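PDB 6R2H: HmuY protein from Prevotella intermedia, which probably binds heme as a hemophore-like protein of the HmuY family, helping the bacterium to acquire heme. Local coordinates for residues N82-L93 / G153-K161; N162-D172 / S184-K192. One frame throughout, in Å; residues are numbered along the deposited sequence.

Contact 1: N82-L93 / G153-K161; sequences NGEVLMTGETDL and GNVFAVKFK
Val155 O is gripped twice by Thr88, by the backbone N at 3.0 Å and by the hydroxyl OG1 at 2.9 Å. Thr88 OG1 sits between its own backbone N and carbonyl carbon (chi1 80°), where it can give its proton to Val155 O and also accept from Glu90 N, closing an ST turn. Two residues past Thr88, Glu90 O accepts from Val155 N in a nearly straight bond of 2.8 Å (174°). The Asn154 amide adds a side-chain bond to the turn: its ND2 meets Thr88 O at 3.0 Å, in the plane of both the amide and the carbonyl.

Leading into this turn, strand 83-87 runs antiparallel to strand 155-160, their axes at 160°, with hydrogen-bonded pairs at Glu84-Lys159 and Leu86-Ala157. On the face carrying Val85, Met87, Phe156 and Val158, the Met87 chain lies alongside the Phe156 ring. Its CG stands over the ring face, 4.0 Å from the centroid, a CH-pi contact, while SD makes an oblique Met-aromatic approach. Val85 CG1 comes to the edge of the same ring, 3.9 Å from Phe156 CD2. Phe156 also meets the Phe170 ring.

On the other face one water accepts from Lys159 NZ and donates to Glu84 OE1. The chemistry therefore divides along the ladder: Thr88 and Asn154 fix the turn through direct polar bonds, whereas toward the other end the charged groups are linked across the strands by a single water, Glu84 OE1 and Lys159 NZ themselves being 4.8 Å apart.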
loop_
_atom_site.group_PDB
_atom_site.type_symbol
_atom_site.label_atom_id
_atom_site.label_comp_id
_atom_site.label_asym_id
_atom_site.label_seq_id
_atom_site.Cartn_x
_atom_site.Cartn_y
_atom_site.Cartn_z
ATOM N N ASN A 82 1.394 -12.187 2.141
ATOM C CA ASN A 82 0.560 -13.374 2.209
ATOM C C ASN A 82 -0.632 -13.144 3.158
ATOM O O ASN A 82 -0.904 -13.951 4.055
ATOM C CB ASN A 82 1.447 -14.594 2.470
ATOM C CG ASN A 82 0.993 -15.866 1.782
ATOM O OD1 ASN A 82 0.099 -15.859 0.932
ATOM N ND2 ASN A 82 1.613 -16.977 2.146
ATOM N N GLY A 83 -1.356 -12.035 2.943
ATOM C CA GLY A 83 -2.476 -11.654 3.784
ATOM C C GLY A 83 -3.782 -11.502 2.996
ATOM O O GLY A 83 -3.779 -11.368 1.768
ATOM N N GLU A 84 -4.900 -11.532 3.738
ATOM C CA GLU A 84 -6.224 -11.299 3.199
ATOM C C GLU A 84 -6.857 -10.167 3.992
ATOM O O GLU A 84 -6.685 -10.114 5.207
ATOM C CB GLU A 84 -7.068 -12.560 3.358
ATOM C CG GLU A 84 -6.613 -13.716 2.494
ATOM C CD GLU A 84 -7.426 -14.981 2.695
ATOM O OE1 GLU A 84 -7.493 -15.473 3.852
ATOM O OE2 GLU A 84 -8.000 -15.460 1.691
ATOM N N VAL A 85 -7.586 -9.283 3.297
ATOM C CA VAL A 85 -8.048 -8.031 3.883
ATOM C C VAL A 85 -9.568 -7.930 3.733
ATOM O O VAL A 85 -10.127 -8.331 2.709
ATOM C CB VAL A 85 -7.349 -6.807 3.254
ATOM C CG1 VAL A 85 -7.862 -5.485 3.809
ATOM C CG2 VAL A 85 -5.838 -6.893 3.387
ATOM N N LEU A 86 -10.213 -7.393 4.778
ATOM C CA LEU A 86 -11.617 -7.038 4.740
ATOM C C LEU A 86 -11.763 -5.657 5.363
ATOM O O LEU A 86 -11.383 -5.467 6.513
ATOM C CB LEU A 86 -12.427 -8.064 5.542
ATOM C CG LEU A 86 -13.878 -7.644 5.799
ATOM C CD1 LEU A 86 -14.731 -7.788 4.539
ATOM C CD2 LEU A 86 -14.478 -8.436 6.955
ATOM N N MET A 87 -12.318 -4.714 4.596
ATOM C CA MET A 87 -12.696 -3.418 5.126
ATOM C C MET A 87 -14.007 -3.588 5.895
ATOM O O MET A 87 -15.048 -3.806 5.291
ATOM C CB MET A 87 -12.872 -2.412 3.987
ATOM C CG MET A 87 -13.130 -1.000 4.467
ATOM S SD MET A 87 -13.350 0.225 3.144
ATOM C CE MET A 87 -14.735 -0.466 2.237
ATOM N N THR A 88 -13.951 -3.542 7.233
ATOM C CA THR A 88 -15.141 -3.788 8.042
ATOM C C THR A 88 -16.007 -2.531 8.056
ATOM O O THR A 88 -15.611 -1.504 7.492
ATOM C CB THR A 88 -14.800 -4.173 9.489
ATOM O OG1 THR A 88 -14.502 -2.962 10.184
ATOM C CG2 THR A 88 -13.647 -5.151 9.607
ATOM N N GLY A 89 -17.161 -2.620 8.736
ATOM C CA GLY A 89 -18.047 -1.481 8.934
ATOM C C GLY A 89 -17.760 -0.727 10.237
ATOM O O GLY A 89 -18.358 0.318 10.495
ATOM N N GLU A 90 -16.864 -1.270 11.076
ATOM C CA GLU A 90 -16.492 -0.641 12.334
ATOM C C GLU A 90 -15.580 0.552 12.058
ATOM O O GLU A 90 -14.709 0.481 11.196
ATOM C CB GLU A 90 -15.802 -1.670 13.232
ATOM C CG GLU A 90 -15.520 -1.180 14.635
ATOM C CD GLU A 90 -16.783 -0.768 15.362
ATOM O OE1 GLU A 90 -17.565 -1.674 15.732
ATOM O OE2 GLU A 90 -16.983 0.460 15.531
ATOM N N THR A 91 -15.753 1.629 12.833
ATOM C CA THR A 91 -14.916 2.809 12.682
ATOM C C THR A 91 -14.198 3.132 13.992
ATOM O O THR A 91 -13.323 4.000 14.013
ATOM C CB THR A 91 -15.691 4.013 12.123
ATOM O OG1 THR A 91 -16.939 4.130 12.801
ATOM C CG2 THR A 91 -15.959 3.955 10.634
ATOM N N ASP A 92 -14.549 2.416 15.066
ATOM C CA ASP A 92 -13.921 2.631 16.356
ATOM C C ASP A 92 -13.020 1.437 16.659
ATOM O O ASP A 92 -13.502 0.325 16.866
ATOM C CB ASP A 92 -14.990 2.877 17.427
ATOM C CG ASP A 92 -14.477 3.258 18.807
ATOM O OD1 ASP A 92 -13.292 2.986 19.112
ATOM O OD2 ASP A 92 -15.285 3.810 19.581
ATOM N N LEU A 93 -11.707 1.677 16.701
ATOM C CA LEU A 93 -10.760 0.594 16.916
ATOM C C LEU A 93 -10.869 0.052 18.346
ATOM O O LEU A 93 -10.441 -1.070 18.621
ATOM C CB LEU A 93 -9.348 1.105 16.610
ATOM C CG LEU A 93 -8.220 0.081 16.735
ATOM C CD1 LEU A 93 -8.441 -1.114 15.823
ATOM C CD2 LEU A 93 -6.883 0.731 16.416
ATOM N N GLY A 153 -12.350 5.942 7.388
ATOM C CA GLY A 153 -12.273 5.742 8.822
ATOM C C GLY A 153 -12.419 4.284 9.242
ATOM O O GLY A 153 -12.285 3.979 10.422
ATOM N N ASN A 154 -12.687 3.395 8.279
ATOM C CA ASN A 154 -13.082 2.034 8.592
ATOM C C ASN A 154 -11.892 1.255 9.119
ATOM O O ASN A 154 -10.774 1.443 8.645
ATOM C CB ASN A 154 -13.567 1.288 7.352
ATOM C CG ASN A 154 -14.672 2.021 6.623
ATOM O OD1 ASN A 154 -14.594 3.224 6.357
ATOM N ND2 ASN A 154 -15.740 1.302 6.330
ATOM N N VAL A 155 -12.156 0.365 10.079
ATOM C CA VAL A 155 -11.137 -0.563 10.536
ATOM C C VAL A 155 -10.989 -1.647 9.474
ATOM O O VAL A 155 -11.983 -2.216 9.039
ATOM C CB VAL A 155 -11.459 -1.154 11.926
ATOM C CG1 VAL A 155 -10.425 -2.190 12.337
ATOM C CG2 VAL A 155 -11.573 -0.075 12.997
ATOM N N PHE A 156 -9.746 -1.896 9.052
ATOM C CA PHE A 156 -9.434 -2.983 8.142
ATOM C C PHE A 156 -8.992 -4.192 8.962
ATOM O O PHE A 156 -8.154 -4.064 9.851
ATOM C CB PHE A 156 -8.326 -2.566 7.166
ATOM C CG PHE A 156 -8.752 -1.541 6.154
ATOM C CD1 PHE A 156 -8.823 -0.198 6.487
ATOM C CD2 PHE A 156 -9.101 -1.928 4.868
ATOM C CE1 PHE A 156 -9.232 0.739 5.550
ATOM C CE2 PHE A 156 -9.517 -0.994 3.934
ATOM C CZ PHE A 156 -9.576 0.338 4.276
ATOM N N ALA A 157 -9.540 -5.367 8.633
ATOM C CA ALA A 157 -9.139 -6.632 9.227
ATOM C C ALA A 157 -8.200 -7.358 8.271
ATOM O O ALA A 157 -8.478 -7.414 7.078
ATOM C CB ALA A 157 -10.367 -7.462 9.508
ATOM N N VAL A 158 -7.090 -7.897 8.807
ATOM C CA VAL A 158 -6.059 -8.588 8.033
ATOM C C VAL A 158 -5.712 -9.925 8.700
ATOM O O VAL A 158 -5.305 -9.937 9.865
ATOM C CB VAL A 158 -4.785 -7.731 7.855
ATOM C CG1 VAL A 158 -3.977 -8.171 6.648
ATOM C CG2 VAL A 158 -5.099 -6.252 7.745
ATOM N N LYS A 159 -5.873 -11.025 7.938
ATOM C CA LYS A 159 -5.504 -12.385 8.307
ATOM C C LYS A 159 -4.246 -12.764 7.526
ATOM O O LYS A 159 -4.227 -12.626 6.301
ATOM C CB LYS A 159 -6.490 -13.392 7.700
ATOM C CG LYS A 159 -7.811 -13.690 8.396
ATOM C CD LYS A 159 -8.819 -14.235 7.379
ATOM C CE LYS A 159 -9.973 -15.048 7.935
ATOM N NZ LYS A 159 -9.635 -16.495 7.998
ATOM N N PHE A 160 -3.230 -13.292 8.222
ATOM C CA PHE A 160 -2.014 -13.737 7.554
ATOM C C PHE A 160 -1.918 -15.263 7.593
ATOM O O PHE A 160 -2.328 -15.896 8.566
ATOM C CB PHE A 160 -0.778 -13.080 8.172
ATOM C CG PHE A 160 -0.783 -11.572 8.142
ATOM C CD1 PHE A 160 -0.451 -10.874 6.986
ATOM C CD2 PHE A 160 -1.129 -10.846 9.278
ATOM C CE1 PHE A 160 -0.486 -9.487 6.979
ATOM C CE2 PHE A 160 -1.156 -9.460 9.267
ATOM C CZ PHE A 160 -0.818 -8.782 8.119
ATOM N N LYS A 161 -1.339 -15.831 6.526
ATOM C CA LYS A 161 -1.119 -17.260 6.346
ATOM C C LYS A 161 -0.399 -17.863 7.556
ATOM O O LYS A 161 -0.559 -19.050 7.847
ATOM C CB LYS A 161 -0.308 -17.509 5.066
ATOM C CG LYS A 161 -0.182 -18.966 4.629
ATOM C CD LYS A 161 1.054 -19.260 3.802
ATOM C CE LYS A 161 2.336 -19.324 4.623
ATOM N NZ LYS A 161 3.555 -19.399 3.774
HETATM O O HOH W 1 -8.870 -17.608 5.467
#

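Contact 2: N162-D172 / S184-K192; sequences NGNAALIKFKD and SFDYKFIKK
Ile168 and Phe170 pack against Phe185 on the tightly packed face of this strand pair. Ile168 CG2, placed anti to the backbone N, reaches Phe185 CD1 at 3.6 Å and also stands over one face of the Phe170 ring, offset toward its rim. Phe170 CE1 approaches Phe185 CD2 at 3.7 Å; the two side chains run side by side, but their ring planes are 63° apart, so the pair is oblique. Phe8 and Trp139 meet the Phe185 and Phe170 rings respectively, extending the aromatic packing beyond the two strands.

The strands form a beta hairpin in the large antiparallel sheet, with hydrogen-bonded pairs at Ala165-Ile190, Leu167-Lys188 and Lys169-Asp186. A classic beta bulge interrupts this regular ladder where Lys171 and Asp172 both face Ser184: Lys171 N gives a 2.8 Å bond to Ser184 O, whereas the bond from Asp172 N is weak.

Looser contact is made by Lys171 and Asp186. Lys171, bent at chi2 and chi3, lays its methylene CD 3.3 Å from Asp186 OD2, but its NZ remains 4.7 Å from that oxygen and makes no salt bridge. The opposite end of the pair is closed by direct polar bonds: Asn162 OD1 accepts from Asn164 N in an Asx turn. Asn164 OD1 takes Lys192 N in its carbonyl plane at 2.9 Å, with an N-H...O angle of 178°, while its ND2 lies at the edge of the Phe189 ring and hydrogen-bonds a bound glycerol.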
loop_
_atom_site.group_PDB
_atom_site.type_symbol
_atom_site.label_atom_id
_atom_site.label_comp_id
_atom_site.label_asym_id
_atom_site.label_seq_id
_atom_site.Cartn_x
_atom_site.Cartn_y
_atom_site.Cartn_z
ATOM N N ASN A 162 0.405 -17.043 8.243
ATOM C CA ASN A 162 1.206 -17.501 9.362
ATOM C C ASN A 162 0.362 -17.538 10.634
ATOM O O ASN A 162 0.838 -18.003 11.668
ATOM C CB ASN A 162 2.452 -16.633 9.553
ATOM C CG ASN A 162 2.131 -15.229 10.023
ATOM O OD1 ASN A 162 1.024 -14.957 10.481
ATOM N ND2 ASN A 162 3.095 -14.329 9.949
ATOM N N GLY A 163 -0.868 -17.016 10.572
ATOM C CA GLY A 163 -1.778 -17.133 11.698
ATOM C C GLY A 163 -1.833 -15.877 12.563
ATOM O O GLY A 163 -2.608 -15.799 13.510
ATOM N N ASN A 164 -1.006 -14.879 12.259
ATOM C CA ASN A 164 -1.156 -13.592 12.919
ATOM C C ASN A 164 -2.275 -12.819 12.228
ATOM O O ASN A 164 -2.736 -13.188 11.144
ATOM C CB ASN A 164 0.126 -12.758 12.887
ATOM C CG ASN A 164 1.288 -13.439 13.567
ATOM O OD1 ASN A 164 1.093 -14.180 14.534
ATOM N ND2 ASN A 164 2.488 -13.182 13.073
ATOM N N ALA A 165 -2.711 -11.741 12.880
ATOM C CA ALA A 165 -3.806 -10.949 12.363
ATOM C C ALA A 165 -3.641 -9.513 12.854
ATOM O O ALA A 165 -2.865 -9.261 13.783
ATOM C CB ALA A 165 -5.114 -11.562 12.811
ATOM N N ALA A 166 -4.361 -8.580 12.215
ATOM C CA ALA A 166 -4.323 -7.196 12.665
ATOM C C ALA A 166 -5.623 -6.454 12.361
ATOM O O ALA A 166 -6.352 -6.783 11.425
ATOM C CB ALA A 166 -3.138 -6.497 12.048
ATOM N N LEU A 167 -5.878 -5.420 13.163
ATOM C CA LEU A 167 -6.996 -4.515 12.959
ATOM C C LEU A 167 -6.432 -3.100 12.865
ATOM O O LEU A 167 -5.801 -2.615 13.808
ATOM C CB LEU A 167 -7.945 -4.644 14.155
ATOM C CG LEU A 167 -8.571 -6.020 14.397
ATOM C CD1 LEU A 167 -9.137 -6.073 15.805
ATOM C CD2 LEU A 167 -9.667 -6.306 13.376
ATOM N N ILE A 168 -6.651 -2.448 11.718
ATOM C CA ILE A 168 -5.934 -1.230 11.366
ATOM C C ILE A 168 -6.951 -0.129 11.067
ATOM O O ILE A 168 -7.891 -0.341 10.301
ATOM C CB ILE A 168 -4.995 -1.479 10.154
ATOM C CG1 ILE A 168 -4.016 -2.633 10.391
ATOM C CG2 ILE A 168 -4.284 -0.214 9.687
ATOM C CD1 ILE A 168 -3.423 -3.195 9.120
ATOM N N LYS A 169 -6.733 1.061 11.637
ATOM C CA LYS A 169 -7.517 2.228 11.273
ATOM C C LYS A 169 -6.560 3.332 10.829
ATOM O O LYS A 169 -5.687 3.731 11.597
ATOM C CB LYS A 169 -8.394 2.646 12.458
ATOM C CG LYS A 169 -9.143 3.966 12.321
ATOM C CD LYS A 169 -9.857 4.338 13.600
ATOM C CE LYS A 169 -10.588 5.662 13.523
ATOM N NZ LYS A 169 -11.636 5.611 12.479
ATOM N N PHE A 170 -6.733 3.806 9.588
ATOM C CA PHE A 170 -5.856 4.803 8.991
ATOM C C PHE A 170 -6.181 6.198 9.521
ATOM O O PHE A 170 -7.340 6.534 9.742
ATOM C CB PHE A 170 -5.877 4.673 7.467
ATOM C CG PHE A 170 -5.216 3.408 6.981
ATOM C CD1 PHE A 170 -3.848 3.368 6.727
ATOM C CD2 PHE A 170 -5.950 2.236 6.822
ATOM C CE1 PHE A 170 -3.234 2.199 6.295
ATOM C CE2 PHE A 170 -5.338 1.059 6.396
ATOM C CZ PHE A 170 -3.978 1.044 6.140
ATOM N N LYS A 171 -5.134 7.001 9.730
ATOM C CA LYS A 171 -5.270 8.367 10.226
ATOM C C LYS A 171 -5.016 9.402 9.123
ATOM O O LYS A 171 -5.882 10.223 8.877
ATOM C CB LYS A 171 -4.390 8.623 11.456
ATOM C CG LYS A 171 -4.519 7.634 12.610
ATOM C CD LYS A 171 -5.657 7.929 13.584
ATOM C CE LYS A 171 -7.015 7.448 13.103
ATOM N NZ LYS A 171 -8.140 8.278 13.607
ATOM N N ASP A 172 -3.850 9.381 8.461
ATOM C CA ASP A 172 -3.464 10.479 7.573
ATOM C C ASP A 172 -2.759 9.948 6.325
ATOM O O ASP A 172 -2.065 8.928 6.410
ATOM C CB ASP A 172 -2.489 11.461 8.236
ATOM C CG ASP A 172 -2.890 11.975 9.604
ATOM O OD1 ASP A 172 -3.718 12.905 9.654
ATOM O OD2 ASP A 172 -2.335 11.459 10.603
ATOM N N SER A 184 -0.105 6.984 7.947
ATOM C CA SER A 184 -0.275 7.016 9.391
ATOM C C SER A 184 -1.496 6.180 9.772
ATOM O O SER A 184 -2.531 6.315 9.126
ATOM C CB SER A 184 -0.453 8.422 9.837
ATOM O OG SER A 184 -0.355 8.504 11.242
ATOM N N PHE A 185 -1.375 5.308 10.787
ATOM C CA PHE A 185 -2.511 4.526 11.263
ATOM C C PHE A 185 -2.309 4.055 12.699
ATOM O O PHE A 185 -1.192 4.037 13.210
ATOM C CB PHE A 185 -2.768 3.303 10.377
ATOM C CG PHE A 185 -1.588 2.384 10.161
ATOM C CD1 PHE A 185 -1.312 1.353 11.057
ATOM C CD2 PHE A 185 -0.766 2.536 9.053
ATOM C CE1 PHE A 185 -0.242 0.491 10.856
ATOM C CE2 PHE A 185 0.303 1.675 8.850
ATOM C CZ PHE A 185 0.560 0.652 9.748
ATOM N N ASP A 186 -3.418 3.669 13.332
ATOM C CA ASP A 186 -3.400 2.953 14.598
ATOM C C ASP A 186 -3.818 1.519 14.326
ATOM O O ASP A 186 -4.532 1.267 13.351
ATOM C CB ASP A 186 -4.367 3.559 15.615
ATOM C CG ASP A 186 -4.097 5.024 15.899
ATOM O OD1 ASP A 186 -2.911 5.404 15.932
ATOM O OD2 ASP A 186 -5.074 5.775 16.059
ATOM N N TYR A 187 -3.375 0.602 15.197
ATOM C CA TYR A 187 -3.620 -0.806 14.946
ATOM C C TYR A 187 -3.489 -1.660 16.203
ATOM O O TYR A 187 -2.813 -1.299 17.160
ATOM C CB TYR A 187 -2.638 -1.335 13.905
ATOM C CG TYR A 187 -1.187 -1.383 14.315
ATOM C CD1 TYR A 187 -0.398 -0.247 14.242
ATOM C CD2 TYR A 187 -0.586 -2.572 14.715
ATOM C CE1 TYR A 187 0.945 -0.287 14.568
ATOM C CE2 TYR A 187 0.759 -2.629 15.046
ATOM C CZ TYR A 187 1.527 -1.477 14.971
ATOM O OH TYR A 187 2.856 -1.496 15.295
ATOM N N LYS A 188 -4.127 -2.826 16.149
ATOM C CA LYS A 188 -3.944 -3.837 17.164
ATOM C C LYS A 188 -3.373 -5.052 16.456
ATOM O O LYS A 188 -3.858 -5.430 15.394
ATOM C CB LYS A 188 -5.278 -4.198 17.822
ATOM C CG LYS A 188 -5.959 -3.076 18.596
ATOM C CD LYS A 188 -7.210 -3.557 19.324
ATOM C CE LYS A 188 -7.976 -2.446 20.007
ATOM N NZ LYS A 188 -9.250 -2.931 20.584
ATOM N N PHE A 189 -2.344 -5.647 17.067
ATOM C CA PHE A 189 -1.730 -6.848 16.534
ATOM C C PHE A 189 -2.213 -8.063 17.326
ATOM O O PHE A 189 -2.276 -8.018 18.552
ATOM C CB PHE A 189 -0.209 -6.707 16.511
ATOM C CG PHE A 189 0.489 -7.825 15.780
ATOM C CD1 PHE A 189 0.420 -7.907 14.400
ATOM C CD2 PHE A 189 1.199 -8.798 16.470
ATOM C CE1 PHE A 189 1.056 -8.939 13.729
ATOM C CE2 PHE A 189 1.814 -9.840 15.798
ATOM C CZ PHE A 189 1.768 -9.890 14.426
ATOM N N ILE A 190 -2.564 -9.135 16.602
ATOM C CA ILE A 190 -3.120 -10.339 17.194
ATOM C C ILE A 190 -2.205 -11.507 16.849
ATOM O O ILE A 190 -2.296 -12.076 15.757
ATOM C CB ILE A 190 -4.562 -10.569 16.708
ATOM C CG1 ILE A 190 -5.412 -9.307 16.901
ATOM C CG2 ILE A 190 -5.173 -11.807 17.371
ATOM C CD1 ILE A 190 -6.859 -9.447 16.495
ATOM N N LYS A 191 -1.324 -11.854 17.799
ATOM C CA LYS A 191 -0.317 -12.871 17.563
ATOM C C LYS A 191 -0.959 -14.251 17.626
ATOM O O LYS A 191 -1.740 -14.522 18.535
ATOM C CB LYS A 191 0.811 -12.746 18.587
ATOM C CG LYS A 191 1.857 -13.840 18.454
ATOM C CD LYS A 191 3.290 -13.389 18.643
ATOM C CE LYS A 191 4.263 -14.359 18.004
ATOM N NZ LYS A 191 5.427 -14.629 18.879
ATOM N N LYS A 192 -0.621 -15.108 16.651
ATOM C CA LYS A 192 -1.108 -16.480 16.612
ATOM C C LYS A 192 -0.869 -17.130 17.972
ATOM O O LYS A 192 0.249 -17.068 18.473
ATOM C CB LYS A 192 -0.365 -17.237 15.511
ATOM C CG LYS A 192 -1.068 -18.478 14.981
ATOM C CD LYS A 192 -0.397 -19.749 15.403
ATOM C CE LYS A 192 0.975 -19.911 14.789
ATOM N NZ LYS A 192 1.718 -21.011 15.454
#

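In the fold
Contacts 1 and 2 lie in series along the chain and side by side in one antiparallel sheet, their centres about 8 Å apart. Strands 155-160 and 165-174 are sheet neighbours, joined through residues 161-164; Phe156 N lies 2.7 Å from Ile168 O, a probable hydrogen bond. Two lysines of contact 2 reach back to contact 1: Lys169 NZ probably hydrogen-bonds Gly153 O at 2.7 Å, and Lys188 NZ comes within 3.0 Å of Leu93 O. Bound glycerol approaches both contacts, about 5 Å from the Phe160 side chain and about 3 Å from that of Asn164. It probably came from the crystallisation liquor and, in this apo form, does not itself establish where heme binds.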